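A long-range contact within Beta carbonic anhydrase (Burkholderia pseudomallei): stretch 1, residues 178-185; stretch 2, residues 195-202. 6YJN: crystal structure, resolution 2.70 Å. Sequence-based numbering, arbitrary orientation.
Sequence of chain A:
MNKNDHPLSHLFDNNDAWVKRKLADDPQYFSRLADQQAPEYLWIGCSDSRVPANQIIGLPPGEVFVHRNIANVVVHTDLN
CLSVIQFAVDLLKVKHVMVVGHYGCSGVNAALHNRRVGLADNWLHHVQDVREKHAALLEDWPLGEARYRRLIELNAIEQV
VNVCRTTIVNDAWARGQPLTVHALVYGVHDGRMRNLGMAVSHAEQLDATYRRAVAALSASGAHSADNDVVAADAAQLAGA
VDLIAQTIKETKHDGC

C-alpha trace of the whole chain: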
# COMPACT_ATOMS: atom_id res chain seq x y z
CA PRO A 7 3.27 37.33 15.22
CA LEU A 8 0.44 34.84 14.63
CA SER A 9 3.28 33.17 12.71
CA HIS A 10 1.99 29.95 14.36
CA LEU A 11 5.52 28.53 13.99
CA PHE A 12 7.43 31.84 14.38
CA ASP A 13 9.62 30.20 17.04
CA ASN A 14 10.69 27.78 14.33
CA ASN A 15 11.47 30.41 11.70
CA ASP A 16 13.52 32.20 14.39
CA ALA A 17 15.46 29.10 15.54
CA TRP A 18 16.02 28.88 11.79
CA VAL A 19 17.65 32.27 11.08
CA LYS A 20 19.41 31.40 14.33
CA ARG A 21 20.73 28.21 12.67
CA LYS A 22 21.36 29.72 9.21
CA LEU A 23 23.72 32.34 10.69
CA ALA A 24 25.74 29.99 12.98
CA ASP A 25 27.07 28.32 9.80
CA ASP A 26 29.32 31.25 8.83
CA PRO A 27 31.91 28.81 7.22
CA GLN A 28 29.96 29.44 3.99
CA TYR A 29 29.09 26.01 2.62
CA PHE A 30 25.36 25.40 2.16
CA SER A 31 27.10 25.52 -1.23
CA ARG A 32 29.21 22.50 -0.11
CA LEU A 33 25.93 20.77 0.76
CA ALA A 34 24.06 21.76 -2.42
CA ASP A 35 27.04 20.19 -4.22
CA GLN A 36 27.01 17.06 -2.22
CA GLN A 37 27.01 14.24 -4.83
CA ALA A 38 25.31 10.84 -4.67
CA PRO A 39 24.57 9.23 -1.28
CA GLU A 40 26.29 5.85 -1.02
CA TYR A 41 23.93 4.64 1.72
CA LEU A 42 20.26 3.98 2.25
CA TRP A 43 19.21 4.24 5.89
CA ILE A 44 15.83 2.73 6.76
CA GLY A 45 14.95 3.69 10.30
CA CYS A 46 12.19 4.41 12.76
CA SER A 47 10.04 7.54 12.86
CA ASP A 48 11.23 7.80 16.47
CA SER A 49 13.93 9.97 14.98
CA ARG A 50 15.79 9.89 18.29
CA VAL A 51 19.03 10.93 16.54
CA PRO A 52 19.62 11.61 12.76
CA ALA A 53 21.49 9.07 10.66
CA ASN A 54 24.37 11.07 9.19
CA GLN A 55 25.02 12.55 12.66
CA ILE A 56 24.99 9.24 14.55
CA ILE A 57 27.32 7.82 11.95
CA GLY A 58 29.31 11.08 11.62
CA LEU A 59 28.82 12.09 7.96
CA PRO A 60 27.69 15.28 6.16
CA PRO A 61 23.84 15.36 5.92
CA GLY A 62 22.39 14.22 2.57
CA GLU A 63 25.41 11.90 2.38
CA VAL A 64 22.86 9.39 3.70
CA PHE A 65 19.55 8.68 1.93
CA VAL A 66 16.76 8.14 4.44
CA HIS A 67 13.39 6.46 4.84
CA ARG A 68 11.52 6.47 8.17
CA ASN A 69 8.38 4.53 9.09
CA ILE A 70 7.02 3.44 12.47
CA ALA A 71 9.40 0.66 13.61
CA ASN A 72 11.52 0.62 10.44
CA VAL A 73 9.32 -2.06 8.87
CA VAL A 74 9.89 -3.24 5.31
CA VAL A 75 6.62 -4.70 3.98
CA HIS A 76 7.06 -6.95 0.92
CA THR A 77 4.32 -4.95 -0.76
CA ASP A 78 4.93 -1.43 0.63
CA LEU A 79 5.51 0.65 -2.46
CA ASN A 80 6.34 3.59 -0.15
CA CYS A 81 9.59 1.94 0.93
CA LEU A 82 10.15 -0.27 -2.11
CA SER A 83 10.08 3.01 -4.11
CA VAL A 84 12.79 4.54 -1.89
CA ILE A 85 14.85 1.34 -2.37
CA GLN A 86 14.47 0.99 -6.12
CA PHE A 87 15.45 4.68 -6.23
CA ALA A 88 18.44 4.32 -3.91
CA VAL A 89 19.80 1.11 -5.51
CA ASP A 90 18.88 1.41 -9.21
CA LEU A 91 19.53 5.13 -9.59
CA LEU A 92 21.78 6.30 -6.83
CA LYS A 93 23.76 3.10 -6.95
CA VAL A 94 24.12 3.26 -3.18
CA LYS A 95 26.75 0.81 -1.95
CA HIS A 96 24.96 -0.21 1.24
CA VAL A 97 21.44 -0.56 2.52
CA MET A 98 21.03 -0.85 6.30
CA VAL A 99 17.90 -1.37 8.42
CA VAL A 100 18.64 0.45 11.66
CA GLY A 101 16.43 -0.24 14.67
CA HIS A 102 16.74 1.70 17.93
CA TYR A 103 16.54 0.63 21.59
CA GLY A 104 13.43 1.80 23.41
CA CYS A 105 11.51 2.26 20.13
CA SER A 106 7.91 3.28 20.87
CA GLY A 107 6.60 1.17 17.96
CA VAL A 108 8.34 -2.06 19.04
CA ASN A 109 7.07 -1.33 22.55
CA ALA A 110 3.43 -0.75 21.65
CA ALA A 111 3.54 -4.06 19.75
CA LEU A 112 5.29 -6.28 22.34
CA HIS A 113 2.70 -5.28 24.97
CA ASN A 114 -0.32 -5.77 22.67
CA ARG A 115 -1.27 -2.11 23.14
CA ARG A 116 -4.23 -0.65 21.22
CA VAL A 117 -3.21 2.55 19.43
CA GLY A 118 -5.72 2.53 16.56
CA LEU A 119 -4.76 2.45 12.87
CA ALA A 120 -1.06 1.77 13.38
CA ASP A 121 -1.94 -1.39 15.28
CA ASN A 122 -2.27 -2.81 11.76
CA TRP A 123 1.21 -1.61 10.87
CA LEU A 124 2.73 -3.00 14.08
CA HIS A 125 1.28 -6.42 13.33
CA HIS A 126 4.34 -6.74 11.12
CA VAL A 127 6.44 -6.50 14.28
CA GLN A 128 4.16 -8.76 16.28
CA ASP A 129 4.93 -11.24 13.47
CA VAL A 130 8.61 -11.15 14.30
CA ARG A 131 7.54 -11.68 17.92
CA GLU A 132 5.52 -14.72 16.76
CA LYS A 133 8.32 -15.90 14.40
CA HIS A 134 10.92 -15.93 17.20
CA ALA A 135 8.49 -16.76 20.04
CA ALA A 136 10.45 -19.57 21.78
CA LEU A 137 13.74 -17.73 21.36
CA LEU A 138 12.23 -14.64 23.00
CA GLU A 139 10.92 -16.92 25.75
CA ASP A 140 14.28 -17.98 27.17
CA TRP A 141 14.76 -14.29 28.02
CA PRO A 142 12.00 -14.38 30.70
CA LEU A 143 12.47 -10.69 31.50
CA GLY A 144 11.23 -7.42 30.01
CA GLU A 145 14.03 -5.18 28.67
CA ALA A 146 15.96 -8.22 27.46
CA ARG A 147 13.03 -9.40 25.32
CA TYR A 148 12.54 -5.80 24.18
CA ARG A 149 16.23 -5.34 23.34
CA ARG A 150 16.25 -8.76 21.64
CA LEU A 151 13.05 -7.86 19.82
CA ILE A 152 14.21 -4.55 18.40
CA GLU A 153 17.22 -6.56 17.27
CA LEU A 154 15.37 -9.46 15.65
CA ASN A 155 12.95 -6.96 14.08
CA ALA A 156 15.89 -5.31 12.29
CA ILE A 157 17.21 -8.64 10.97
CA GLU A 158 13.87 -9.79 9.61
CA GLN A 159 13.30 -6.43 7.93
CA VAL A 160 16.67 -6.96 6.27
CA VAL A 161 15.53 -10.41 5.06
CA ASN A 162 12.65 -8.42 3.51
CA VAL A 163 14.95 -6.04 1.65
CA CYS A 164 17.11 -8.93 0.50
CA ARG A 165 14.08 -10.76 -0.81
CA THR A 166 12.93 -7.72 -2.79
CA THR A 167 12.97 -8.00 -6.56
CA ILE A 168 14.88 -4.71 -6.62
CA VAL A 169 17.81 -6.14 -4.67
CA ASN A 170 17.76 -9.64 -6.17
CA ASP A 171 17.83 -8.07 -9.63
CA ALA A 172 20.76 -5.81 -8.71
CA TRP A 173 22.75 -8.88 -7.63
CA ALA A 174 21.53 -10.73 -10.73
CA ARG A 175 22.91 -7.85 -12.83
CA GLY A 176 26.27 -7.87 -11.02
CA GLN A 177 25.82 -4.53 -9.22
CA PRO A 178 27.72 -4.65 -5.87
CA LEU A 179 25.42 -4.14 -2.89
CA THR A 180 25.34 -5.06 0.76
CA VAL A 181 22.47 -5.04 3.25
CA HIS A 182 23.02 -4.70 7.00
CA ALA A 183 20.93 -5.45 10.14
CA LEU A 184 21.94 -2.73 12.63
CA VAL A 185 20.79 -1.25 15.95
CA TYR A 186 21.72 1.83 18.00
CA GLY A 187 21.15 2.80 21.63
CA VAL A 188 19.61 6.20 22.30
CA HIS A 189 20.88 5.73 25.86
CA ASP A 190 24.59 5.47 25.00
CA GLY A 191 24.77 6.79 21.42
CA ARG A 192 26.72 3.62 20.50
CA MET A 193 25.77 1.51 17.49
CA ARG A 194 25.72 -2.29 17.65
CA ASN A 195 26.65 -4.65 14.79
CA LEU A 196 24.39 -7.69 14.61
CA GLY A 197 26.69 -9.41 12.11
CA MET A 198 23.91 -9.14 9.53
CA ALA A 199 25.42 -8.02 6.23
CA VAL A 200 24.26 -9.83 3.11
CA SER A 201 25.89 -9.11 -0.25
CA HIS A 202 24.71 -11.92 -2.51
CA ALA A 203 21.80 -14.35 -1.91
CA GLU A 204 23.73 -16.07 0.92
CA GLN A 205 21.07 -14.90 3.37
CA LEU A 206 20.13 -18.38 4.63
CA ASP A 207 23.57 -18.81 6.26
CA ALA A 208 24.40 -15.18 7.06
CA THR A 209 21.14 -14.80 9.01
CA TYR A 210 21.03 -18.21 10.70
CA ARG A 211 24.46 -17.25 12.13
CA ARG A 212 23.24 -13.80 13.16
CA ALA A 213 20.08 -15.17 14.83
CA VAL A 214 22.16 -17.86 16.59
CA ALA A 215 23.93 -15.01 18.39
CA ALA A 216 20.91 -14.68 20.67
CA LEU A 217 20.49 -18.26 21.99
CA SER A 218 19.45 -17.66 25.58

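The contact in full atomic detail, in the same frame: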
# COMPACT_ATOMS: atom_id res chain seq x y z
N PRO A 178 27.35 -4.46 -7.27
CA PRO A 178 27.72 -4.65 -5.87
C PRO A 178 26.83 -3.92 -4.86
O PRO A 178 26.58 -2.72 -4.98
CB PRO A 178 29.18 -4.15 -5.81
CG PRO A 178 29.29 -3.19 -6.98
CD PRO A 178 28.41 -3.80 -8.05
N LEU A 179 26.35 -4.68 -3.87
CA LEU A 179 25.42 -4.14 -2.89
C LEU A 179 25.47 -4.99 -1.63
O LEU A 179 25.49 -6.22 -1.70
CB LEU A 179 24.02 -4.20 -3.50
CG LEU A 179 22.88 -3.66 -2.62
CD1 LEU A 179 22.97 -2.15 -2.47
CD2 LEU A 179 21.53 -4.03 -3.22
N THR A 180 25.45 -4.30 -0.47
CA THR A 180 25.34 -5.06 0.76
C THR A 180 24.31 -4.46 1.72
O THR A 180 24.09 -3.24 1.78
CB THR A 180 26.71 -5.54 1.23
OG1 THR A 180 26.48 -6.04 2.54
CG2 THR A 180 27.79 -4.48 1.16
N VAL A 181 23.65 -5.36 2.46
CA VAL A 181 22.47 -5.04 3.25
C VAL A 181 22.76 -5.43 4.70
O VAL A 181 23.12 -6.57 4.99
CB VAL A 181 21.21 -5.75 2.68
CG1 VAL A 181 19.95 -5.50 3.50
CG2 VAL A 181 20.95 -5.41 1.21
N HIS A 182 22.59 -4.49 5.63
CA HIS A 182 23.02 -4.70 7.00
C HIS A 182 21.86 -4.56 7.99
O HIS A 182 21.12 -3.58 7.90
CB HIS A 182 24.12 -3.69 7.38
CG HIS A 182 25.19 -3.48 6.36
ND1 HIS A 182 26.41 -4.14 6.42
CD2 HIS A 182 25.27 -2.64 5.30
CE1 HIS A 182 27.17 -3.73 5.42
NE2 HIS A 182 26.50 -2.82 4.72
N ALA A 183 21.73 -5.54 8.92
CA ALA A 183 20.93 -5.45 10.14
C ALA A 183 21.75 -4.74 11.22
O ALA A 183 22.86 -5.17 11.56
N LEU A 184 21.21 -3.63 11.74
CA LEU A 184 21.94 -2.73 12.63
C LEU A 184 21.00 -2.07 13.63
O LEU A 184 19.87 -1.71 13.30
CB LEU A 184 22.60 -1.61 11.81
CG LEU A 184 23.81 -1.99 10.96
CD1 LEU A 184 24.48 -0.71 10.47
CD2 LEU A 184 24.80 -2.84 11.76
N VAL A 185 21.53 -1.84 14.84
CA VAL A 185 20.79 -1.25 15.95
C VAL A 185 21.66 -0.17 16.61
O VAL A 185 22.88 -0.23 16.54
CB VAL A 185 20.32 -2.34 16.94
CG1 VAL A 185 21.47 -2.94 17.73
CG2 VAL A 185 19.24 -1.84 17.87
N ASN A 195 26.61 -3.81 15.97
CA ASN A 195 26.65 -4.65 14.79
C ASN A 195 26.02 -5.99 15.14
O ASN A 195 26.43 -6.63 16.10
CB ASN A 195 28.09 -4.90 14.33
CG ASN A 195 28.22 -6.07 13.38
OD1 ASN A 195 28.04 -5.92 12.18
ND2 ASN A 195 28.56 -7.24 13.90
N LEU A 196 25.04 -6.42 14.35
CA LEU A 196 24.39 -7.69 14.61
C LEU A 196 25.04 -8.82 13.79
O LEU A 196 24.58 -9.96 13.84
CB LEU A 196 22.91 -7.57 14.28
CG LEU A 196 22.14 -6.55 15.11
CD1 LEU A 196 20.65 -6.89 15.10
CD2 LEU A 196 22.66 -6.51 16.54
N GLY A 197 26.10 -8.48 13.06
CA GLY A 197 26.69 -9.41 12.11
C GLY A 197 25.64 -9.87 11.10
O GLY A 197 25.45 -11.07 10.89
N MET A 198 24.94 -8.88 10.52
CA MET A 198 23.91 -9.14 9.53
C MET A 198 24.18 -8.29 8.29
O MET A 198 23.60 -7.22 8.13
CB MET A 198 22.52 -8.83 10.11
CG MET A 198 21.38 -9.37 9.27
SD MET A 198 21.52 -11.14 8.82
CE MET A 198 20.46 -11.18 7.37
N ALA A 199 25.08 -8.78 7.42
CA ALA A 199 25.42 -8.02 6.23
C ALA A 199 25.44 -8.92 4.99
O ALA A 199 26.45 -9.53 4.67
CB ALA A 199 26.70 -7.25 6.41
N VAL A 200 24.33 -8.97 4.27
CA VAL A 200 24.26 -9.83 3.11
C VAL A 200 24.67 -9.02 1.88
O VAL A 200 24.43 -7.81 1.85
CB VAL A 200 22.85 -10.41 2.94
CG1 VAL A 200 22.81 -11.39 1.77
CG2 VAL A 200 22.36 -11.05 4.23
N SER A 201 25.24 -9.73 0.89
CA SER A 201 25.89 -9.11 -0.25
C SER A 201 25.51 -9.81 -1.55
O SER A 201 25.52 -9.20 -2.61
CB SER A 201 27.37 -9.09 -0.08
OG SER A 201 27.72 -8.13 0.90
N HIS A 202 25.24 -11.10 -1.44
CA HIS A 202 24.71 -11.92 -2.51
C HIS A 202 23.76 -12.89 -1.83
O HIS A 202 23.96 -13.17 -0.65
CB HIS A 202 25.87 -12.61 -3.23

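Three of the four hydrogen bonds across the contact run between backbone atoms. Strand 180-185 runs antiparallel to strand 198-200, their directions 170° apart and their axes approaching to 4.4 Å. Val181 and Val200 form a hydrogen-bonded pair that closes in both directions: Val181 N donates to Val200 O at 2.6 Å, and Val200 N returns a bond to Val181 O at 2.8 Å. Further along, Ala183 N reaches Met198 O at 2.6 Å, although the position of that oxygen is less certain. Between these pairs, His182 and Ala199 form a non-hydrogen-bonded pair with their CA atoms 4.2 Å apart. Weaker CA-H...O contacts supplement the ladder, among them Ala199 CA to Val181 O at 3.0 Å.

One side chain joins the backbone bonding. Thr180, with chi1 in the t well, places OG1 2.8 Å from Val200 O and donates to it, so this carbonyl accepts from both Thr180 OG1 and Val181 N. A short beta-branched hydroxyl suits this place, being compatible with extended backbone while reaching the neighbouring strand.

Side chains then sort by face. Val181 and Val200, both buried and both t, share one face; the CA-to-CB bond of Met198 points to it too, though the end of that side chain leads away, and the CB of Ala183 is not modelled. His182 and Ala199 lie on the other: Ala199 CB comes within 3.1 Å of His182 ND1, the small methyl sitting obliquely to the ring, while His182 NE2 is hydrogen-bonded elsewhere in the structure.

Past the corner at Gly197, whose positive phi (56°) favours glycine, the contact passes to side-chain packing, with one apolar pair, Leu196 CD2 and Val185 CG1, 3.9 Å apart. Leu196 points toward stretch 1, and its CB packs against backbone, 3.6 Å from Ala183 O. Leu184, m then t, likewise brings CD2 to 4.0 Å from Asn195 CA. Altogether 502 Å² is buried, summed over both stretches.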